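2-phospho-L-lactate guanylyltransferase (Methanosarcina mazei, PDB 2I5E) probably condenses GTP with (2S)-2-phospholactate to give (2S)-lactyl-2-diphospho-5'-guanosine, a step in the biosynthesis of coenzyme F420. Local coordinates at residues V51-P56 and E62-A67; A6-K11 and L34-V39. One frame throughout, in Å; residues are numbered along the deposited sequence.

Contact 1. Residues V51-P56 and E62-A67; sequences VDILSP and EEMTEA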
ATOM      1  N   VAL A  51     -25.992  -6.707  -0.861  1.00 46.11           N
ATOM      2  CA  VAL A  51     -25.012  -5.927  -1.546  1.00 41.96           C
ATOM      3  C   VAL A  51     -25.790  -5.295  -2.652  1.00 40.89           C
ATOM      4  O   VAL A  51     -26.488  -5.981  -3.377  1.00 40.28           O
ATOM      5  CB  VAL A  51     -23.937  -6.863  -2.094  1.00 42.27           C
ATOM      6  CG1 VAL A  51     -22.927  -6.128  -2.960  1.00 41.57           C
ATOM      7  CG2 VAL A  51     -23.274  -7.608  -0.956  1.00 38.59           C
ATOM      8  N   ASP A  52     -25.677  -3.982  -2.777  1.00 38.23           N
ATOM      9  CA  ASP A  52     -26.204  -3.270  -3.931  1.00 37.73           C
ATOM     10  C   ASP A  52     -25.080  -2.905  -4.924  1.00 37.69           C
ATOM     11  O   ASP A  52     -23.912  -2.629  -4.529  1.00 38.62           O
ATOM     12  CB  ASP A  52     -26.886  -2.003  -3.414  1.00 37.23           C
ATOM     13  CG  ASP A  52     -27.914  -2.307  -2.313  1.00 41.06           C
ATOM     14  OD1 ASP A  52     -28.701  -3.249  -2.506  1.00 36.67           O
ATOM     15  OD2 ASP A  52     -27.938  -1.618  -1.277  1.00 39.19           O
ATOM     16  N   ILE A  53     -25.388  -2.831  -6.205  1.00 35.90           N
ATOM     17  CA  ILE A  53     -24.374  -2.404  -7.143  1.00 35.66           C
ATOM     18  C   ILE A  53     -24.981  -1.178  -7.668  1.00 35.73           C
ATOM     19  O   ILE A  53     -26.098  -1.245  -8.057  1.00 38.03           O
ATOM     20  CB  ILE A  53     -24.230  -3.431  -8.236  1.00 35.90           C
ATOM     21  CG1 ILE A  53     -23.673  -4.715  -7.656  1.00 36.63           C
ATOM     22  CG2 ILE A  53     -23.363  -2.911  -9.316  1.00 37.17           C
ATOM     23  CD1 ILE A  53     -23.688  -5.814  -8.623  1.00 43.26           C
ATOM     24  N   LEU A  54     -24.316  -0.032  -7.663  1.00 33.82           N
ATOM     25  CA  LEU A  54     -24.964   1.181  -8.142  1.00 34.66           C
ATOM     26  C   LEU A  54     -24.295   1.590  -9.463  1.00 35.78           C
ATOM     27  O   LEU A  54     -23.102   1.962  -9.511  1.00 36.38           O
ATOM     28  CB  LEU A  54     -24.825   2.237  -7.038  1.00 34.95           C
ATOM     29  CG  LEU A  54     -25.447   3.616  -7.188  1.00 37.06           C
ATOM     30  CD1 LEU A  54     -26.965   3.470  -6.955  1.00 34.59           C
ATOM     31  CD2 LEU A  54     -24.807   4.451  -6.136  1.00 31.60           C
ATOM     32  N   SER A  55     -25.052   1.460 -10.537  1.00 36.55           N
ATOM     33  CA  SER A  55     -24.587   1.478 -11.910  1.00 39.10           C
ATOM     34  C   SER A  55     -25.545   2.360 -12.744  1.00 42.15           C
ATOM     35  O   SER A  55     -26.784   2.388 -12.451  1.00 43.46           O
ATOM     36  CB  SER A  55     -24.645   0.055 -12.405  1.00 37.67           C
ATOM     37  OG  SER A  55     -24.467  -0.027 -13.783  1.00 38.85           O
ATOM     38  N   PRO A  56     -25.012   3.104 -13.731  1.00 42.90           N
ATOM     39  CA  PRO A  56     -25.869   4.025 -14.529  1.00 43.96           C
ATOM     40  C   PRO A  56     -26.671   3.333 -15.638  1.00 44.34           C
ATOM     41  O   PRO A  56     -27.579   3.940 -16.249  1.00 43.85           O
ATOM     42  CB  PRO A  56     -24.868   5.032 -15.102  1.00 42.88           C
ATOM     43  CG  PRO A  56     -23.566   4.241 -15.294  1.00 44.29           C
ATOM     44  CD  PRO A  56     -23.590   3.154 -14.146  1.00 43.64           C
ATOM     45  N   GLU A  62     -26.942  -7.562 -16.658  1.00 57.97           N
ATOM     46  CA  GLU A  62     -28.214  -8.117 -17.214  1.00 59.30           C
ATOM     47  C   GLU A  62     -28.635  -9.388 -16.459  1.00 59.47           C
ATOM     48  O   GLU A  62     -29.804  -9.545 -16.125  1.00 59.53           O
ATOM     49  CB  GLU A  62     -28.099  -8.366 -18.727  1.00 58.56           C
ATOM     50  CG  GLU A  62     -27.738  -7.118 -19.578  1.00 59.72           C
ATOM     51  CD  GLU A  62     -26.222  -6.983 -19.850  1.00 61.48           C
ATOM     52  OE1 GLU A  62     -25.391  -7.755 -19.289  1.00 56.65           O
ATOM     53  OE2 GLU A  62     -25.845  -6.074 -20.645  1.00 65.57           O
ATOM     54  N   GLU A  63     -27.665 -10.276 -16.220  1.00 60.70           N
ATOM     55  CA  GLU A  63     -27.784 -11.441 -15.322  1.00 61.70           C
ATOM     56  C   GLU A  63     -26.937 -11.111 -14.119  1.00 62.14           C
ATOM     57  O   GLU A  63     -25.750 -10.748 -14.265  1.00 63.25           O
ATOM     58  CB  GLU A  63     -27.162 -12.696 -15.935  1.00 62.23           C
ATOM     59  CG  GLU A  63     -27.044 -12.680 -17.447  1.00 66.15           C
ATOM     60  CD  GLU A  63     -26.995 -14.081 -18.065  1.00 69.64           C
ATOM     61  OE1 GLU A  63     -27.923 -14.905 -17.823  1.00 69.95           O
ATOM     62  OE2 GLU A  63     -26.024 -14.324 -18.825  1.00 70.00           O
HETATM   63  N   MSE A  64     -27.510 -11.219 -12.936  1.00 61.49           N
HETATM   64  CA  MSE A  64     -26.818 -10.735 -11.739  1.00 61.39           C
HETATM   65  C   MSE A  64     -27.712 -10.997 -10.589  1.00 60.85           C
HETATM   66  O   MSE A  64     -28.706 -10.307 -10.405  1.00 62.29           O
HETATM   67  CB  MSE A  64     -26.473  -9.225 -11.787  1.00 61.38           C
HETATM   68  CG  MSE A  64     -25.916  -8.651 -10.438  1.00 60.00           C
HETATM   69 SE   MSE A  64     -24.241  -9.383  -9.625  0.70 54.89          SE
HETATM   70  CE  MSE A  64     -23.725 -11.028 -10.605  1.00 63.77           C
ATOM     71  N   THR A  65     -27.356 -11.996  -9.808  1.00 60.01           N
ATOM     72  CA  THR A  65     -28.258 -12.469  -8.784  1.00 58.99           C
ATOM     73  C   THR A  65     -27.564 -12.416  -7.460  1.00 57.45           C
ATOM     74  O   THR A  65     -28.217 -12.510  -6.417  1.00 57.68           O
ATOM     75  CB  THR A  65     -28.727 -13.935  -9.098  1.00 60.34           C
ATOM     76  OG1 THR A  65     -27.617 -14.726  -9.611  1.00 60.21           O
ATOM     77  CG2 THR A  65     -29.899 -13.898 -10.098  1.00 58.63           C
ATOM     78  N   GLU A  66     -26.240 -12.256  -7.512  1.00 55.18           N
ATOM     79  CA  GLU A  66     -25.414 -12.144  -6.294  1.00 54.30           C
ATOM     80  C   GLU A  66     -25.669 -10.840  -5.478  1.00 51.72           C
ATOM     81  O   GLU A  66     -25.451 -10.779  -4.242  1.00 50.54           O
ATOM     82  CB  GLU A  66     -23.915 -12.300  -6.621  1.00 54.35           C
ATOM     83  CG  GLU A  66     -23.504 -13.715  -6.884  1.00 58.71           C
ATOM     84  CD  GLU A  66     -23.803 -14.637  -5.680  1.00 65.17           C
ATOM     85  OE1 GLU A  66     -23.551 -14.238  -4.501  1.00 64.63           O
ATOM     86  OE2 GLU A  66     -24.310 -15.757  -5.928  1.00 67.03           O
ATOM     87  N   ALA A  67     -26.170  -9.838  -6.178  1.00 48.63           N
ATOM     88  CA  ALA A  67     -26.307  -8.521  -5.602  1.00 47.86           C
ATOM     89  C   ALA A  67     -27.478  -7.832  -6.288  1.00 46.86           C
ATOM     90  O   ALA A  67     -27.789  -8.100  -7.450  1.00 46.32           O
ATOM     91  CB  ALA A  67     -24.938  -7.722  -5.758  1.00 47.01           C
TER
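Met-64, a selenomethionine, is the first residue of 62-67 to meet strand 50-55: its SE lies 3.7 Å from CD1 of Ile-53, and the two side chains cross at about a right angle. Its CG is set anti to the backbone N (chi1 172°), and a bend at the next torsion (chi2 60°) brings SE round to the isoleucine tip; Ile-40 of helix 25-45 and Val-69 touch the same side chain. O of Glu-66 accepts a hydrogen bond from NZ of Lys-44, which ties this loop to helix 25-45. The loop is the link between two parallel neighbours of the mixed central sheet, strands 50-55 and 68-71, in a protein of the CofC family, which belongs to the GT-A clan. Ala-67 then brings the chain in beside the strand, its CA 5.0 Å from that of Val-51. The single methyl CB sits between two side chains of one strand face, 3.8 Å from CG1 of Val-51 and 3.7 Å from CD1 of Ile-53. It also lies 3.3 Å from O of Val-51. No hydrogen bond joins the two segments; backbone pairing of Val-51 and Ile-53 starts at Arg-68, directly after Ala-67.

Contact 2. Residues A6-K11 and L34-V39; sequences AVIPYK and LMLNQV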
ATOM      1  N   ALA A   6     -24.268  -2.631   1.914  1.00 40.38           N
ATOM      2  CA  ALA A   6     -23.024  -2.394   1.221  1.00 37.14           C
ATOM      3  C   ALA A   6     -23.392  -2.093  -0.202  1.00 35.31           C
ATOM      4  O   ALA A   6     -24.201  -2.835  -0.751  1.00 34.08           O
ATOM      5  CB  ALA A   6     -22.056  -3.591   1.322  1.00 36.61           C
ATOM      6  N   VAL A   7     -22.723  -1.062  -0.778  1.00 32.10           N
ATOM      7  CA  VAL A   7     -22.891  -0.550  -2.147  1.00 30.43           C
ATOM      8  C   VAL A   7     -21.526  -0.511  -2.882  1.00 30.74           C
ATOM      9  O   VAL A   7     -20.451  -0.211  -2.272  1.00 29.46           O
ATOM     10  CB  VAL A   7     -23.616   0.834  -2.118  1.00 29.87           C
ATOM     11  CG1 VAL A   7     -22.770   1.979  -1.570  1.00 27.56           C
ATOM     12  CG2 VAL A   7     -24.226   1.234  -3.420  1.00 30.38           C
ATOM     13  N   ILE A   8     -21.570  -0.891  -4.150  1.00 29.40           N
ATOM     14  CA  ILE A   8     -20.426  -0.929  -5.056  1.00 31.41           C
ATOM     15  C   ILE A   8     -20.813  -0.089  -6.257  1.00 30.99           C
ATOM     16  O   ILE A   8     -21.667  -0.448  -6.976  1.00 32.82           O
ATOM     17  CB  ILE A   8     -20.078  -2.383  -5.609  1.00 31.89           C
ATOM     18  CG1 ILE A   8     -19.776  -3.420  -4.488  1.00 32.47           C
ATOM     19  CG2 ILE A   8     -18.940  -2.369  -6.599  1.00 25.39           C
ATOM     20  CD1 ILE A   8     -20.047  -4.823  -4.961  1.00 34.38           C
ATOM     21  N   PRO A   9     -20.238   1.096  -6.394  1.00 32.03           N
ATOM     22  CA  PRO A   9     -20.299   1.931  -7.619  1.00 32.62           C
ATOM     23  C   PRO A   9     -19.619   1.200  -8.785  1.00 33.30           C
ATOM     24  O   PRO A   9     -18.470   0.742  -8.669  1.00 35.14           O
ATOM     25  CB  PRO A   9     -19.513   3.202  -7.206  1.00 33.64           C
ATOM     26  CG  PRO A   9     -18.704   2.818  -5.966  1.00 31.19           C
ATOM     27  CD  PRO A   9     -19.436   1.681  -5.297  1.00 29.64           C
ATOM     28  N   TYR A  10     -20.312   1.003  -9.886  1.00 33.79           N
ATOM     29  CA  TYR A  10     -19.772   0.184 -10.979  1.00 33.27           C
ATOM     30  C   TYR A  10     -20.325   0.646 -12.345  1.00 34.84           C
ATOM     31  O   TYR A  10     -21.525   0.871 -12.494  1.00 35.70           O
ATOM     32  CB  TYR A  10     -20.147  -1.284 -10.769  1.00 32.97           C
ATOM     33  CG  TYR A  10     -19.654  -2.221 -11.820  1.00 33.40           C
ATOM     34  CD1 TYR A  10     -18.258  -2.457 -11.988  1.00 27.88           C
ATOM     35  CD2 TYR A  10     -20.564  -2.906 -12.673  1.00 32.41           C
ATOM     36  CE1 TYR A  10     -17.781  -3.302 -12.939  1.00 30.65           C
ATOM     37  CE2 TYR A  10     -20.074  -3.780 -13.646  1.00 31.50           C
ATOM     38  CZ  TYR A  10     -18.680  -3.979 -13.746  1.00 32.62           C
ATOM     39  OH  TYR A  10     -18.169  -4.804 -14.670  1.00 34.90           O
ATOM     40  N   LYS A  11     -19.466   0.751 -13.351  1.00 35.47           N
ATOM     41  CA  LYS A  11     -19.905   0.955 -14.743  1.00 37.45           C
ATOM     42  C   LYS A  11     -18.965   0.143 -15.606  1.00 36.90           C
ATOM     43  O   LYS A  11     -17.761   0.466 -15.684  1.00 36.56           O
ATOM     44  CB  LYS A  11     -19.905   2.476 -15.095  1.00 36.31           C
ATOM     45  CG  LYS A  11     -19.959   2.917 -16.606  1.00 39.71           C
ATOM     46  CD  LYS A  11     -20.293   4.472 -16.690  1.00 40.05           C
ATOM     47  CE  LYS A  11     -20.188   5.246 -18.043  1.00 40.14           C
ATOM     48  NZ  LYS A  11     -20.706   4.463 -19.145  1.00 42.28           N
ATOM     49  N   LEU A  34     -14.646  -9.238 -13.981  1.00 33.74           N
ATOM     50  CA  LEU A  34     -14.020 -10.260 -13.041  1.00 34.43           C
ATOM     51  C   LEU A  34     -13.716  -9.642 -11.662  1.00 33.03           C
ATOM     52  O   LEU A  34     -13.934 -10.278 -10.636  1.00 32.23           O
ATOM     53  CB  LEU A  34     -12.758 -10.923 -13.642  1.00 31.37           C
ATOM     54  CG  LEU A  34     -12.937 -11.592 -14.980  1.00 36.69           C
ATOM     55  CD1 LEU A  34     -11.622 -12.084 -15.520  1.00 38.55           C
ATOM     56  CD2 LEU A  34     -13.967 -12.727 -14.881  1.00 38.04           C
HETATM   57  N   MSE A  35     -13.207  -8.410 -11.646  1.00 32.08           N
HETATM   58  CA  MSE A  35     -12.905  -7.740 -10.362  1.00 33.21           C
HETATM   59  C   MSE A  35     -14.150  -7.507  -9.574  1.00 33.79           C
HETATM   60  O   MSE A  35     -14.146  -7.779  -8.388  1.00 37.07           O
HETATM   61  CB  MSE A  35     -12.131  -6.456 -10.555  1.00 32.83           C
HETATM   62  CG  MSE A  35     -10.673  -6.745 -10.899  1.00 30.08           C
HETATM   63 SE   MSE A  35      -9.591  -5.163 -10.764  1.00 40.84          SE
HETATM   64  CE  MSE A  35     -10.276  -3.985 -12.214  1.00 34.91           C
ATOM     65  N   LEU A  36     -15.239  -7.062 -10.223  1.00 32.40           N
ATOM     66  CA  LEU A  36     -16.536  -6.865  -9.525  1.00 31.61           C
ATOM     67  C   LEU A  36     -16.969  -8.093  -8.770  1.00 31.33           C
ATOM     68  O   LEU A  36     -17.422  -8.027  -7.594  1.00 30.03           O
ATOM     69  CB  LEU A  36     -17.660  -6.496 -10.533  1.00 28.78           C
ATOM     70  CG  LEU A  36     -19.075  -6.206  -9.997  1.00 33.33           C
ATOM     71  CD1 LEU A  36     -19.116  -4.933  -9.079  1.00 34.02           C
ATOM     72  CD2 LEU A  36     -20.200  -6.153 -11.145  1.00 30.65           C
ATOM     73  N   ASN A  37     -16.960  -9.211  -9.508  1.00 33.02           N
ATOM     74  CA  ASN A  37     -17.412 -10.482  -8.988  1.00 35.75           C
ATOM     75  C   ASN A  37     -16.655 -10.948  -7.774  1.00 35.31           C
ATOM     76  O   ASN A  37     -17.229 -11.612  -6.921  1.00 37.25           O
ATOM     77  CB  ASN A  37     -17.388 -11.562 -10.090  1.00 35.11           C
ATOM     78  CG  ASN A  37     -18.509 -11.381 -11.035  1.00 37.05           C
ATOM     79  OD1 ASN A  37     -19.563 -10.891 -10.649  1.00 40.20           O
ATOM     80  ND2 ASN A  37     -18.296 -11.704 -12.283  1.00 41.58           N
ATOM     81  N   GLN A  38     -15.351 -10.716  -7.765  1.00 36.34           N
ATOM     82  CA  GLN A  38     -14.506 -11.047  -6.635  1.00 36.57           C
ATOM     83  C   GLN A  38     -14.816 -10.168  -5.383  1.00 36.05           C
ATOM     84  O   GLN A  38     -14.864 -10.664  -4.244  1.00 35.98           O
ATOM     85  CB  GLN A  38     -13.048 -10.869  -7.043  1.00 39.12           C
ATOM     86  CG  GLN A  38     -12.480 -11.943  -8.052  1.00 44.08           C
ATOM     87  CD  GLN A  38     -11.024 -12.141  -7.830  1.00 49.35           C
ATOM     88  OE1 GLN A  38     -10.168 -11.595  -8.544  1.00 52.63           O
ATOM     89  NE2 GLN A  38     -10.711 -12.867  -6.768  1.00 50.01           N
ATOM     90  N   VAL A  39     -15.007  -8.860  -5.600  1.00 34.65           N
ATOM     91  CA  VAL A  39     -15.536  -7.963  -4.499  1.00 33.58           C
ATOM     92  C   VAL A  39     -16.871  -8.386  -3.916  1.00 33.13           C
ATOM     93  O   VAL A  39     -16.967  -8.433  -2.680  1.00 33.86           O
ATOM     94  CB  VAL A  39     -15.601  -6.485  -4.921  1.00 32.84           C
ATOM     95  CG1 VAL A  39     -16.117  -5.598  -3.802  1.00 31.63           C
ATOM     96  CG2 VAL A  39     -14.245  -6.077  -5.469  1.00 28.31           C
TER
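Leu-36 of helix 25-45 lies between Ile-8 and Tyr-10, packing the helix onto strand 5-9 and the loop that follows it. Strand 5-9 and helix 25-45 are the first strand and helix of a Rossmann-like alpha/beta fold, and the parallel strand 50-55 that follows completes a beta-alpha-beta crossover. From its backbone, Leu-36 sends CB to within 4.0 Å of CE1 of Tyr-10. CG is turned anti to the backbone N (chi1 -178°), which carries the fork of the side chain towards the strand. There the two methyls part company: CD1 reaches CG2 of Ile-8 at 3.6 Å and lies near CG of the tyrosine, whereas CD2 settles over one face of the ring. This is a CH-pi contact, with CD2 3.6 Å from the ring centroid and 19° off the ring normal, displaced towards the rim. Val-32 and Glu-33, one turn earlier in the helix, also touch Tyr-10, and Ile-53 of strand 50-55 adds a further neighbour. An alanine in place of Tyr-10 would probably leave CD2 of Leu-36 without its aromatic partner and open a gap between the helix and the loop. Farther along the helix, Val-39 and Ile-8 slide past each other in opposite directions, CG1 of the valine 4.2 Å from CD1 of the isoleucine.

From the N terminus, strand 5-9 comes first and helix 25-45 folds back onto it, so contact 2 closes across the 22 residues between its segments. The chain then enters strand 50-55, and contact 1 closes a much shorter loop of five residues before strand 68-71. The two contacts follow in series, neither nested nor crossed. They meet in the sheet, where strands 5-9 and 50-55 lie side by side: Asp-52 N is 2.8 Å from Ala-6 O, and Leu-54 N is 2.8 Å from Ile-8 O, both probable hydrogen bonds. Helix 25-45 bridges them too, since Ile-40 touches both Ile-8 and Ile-53.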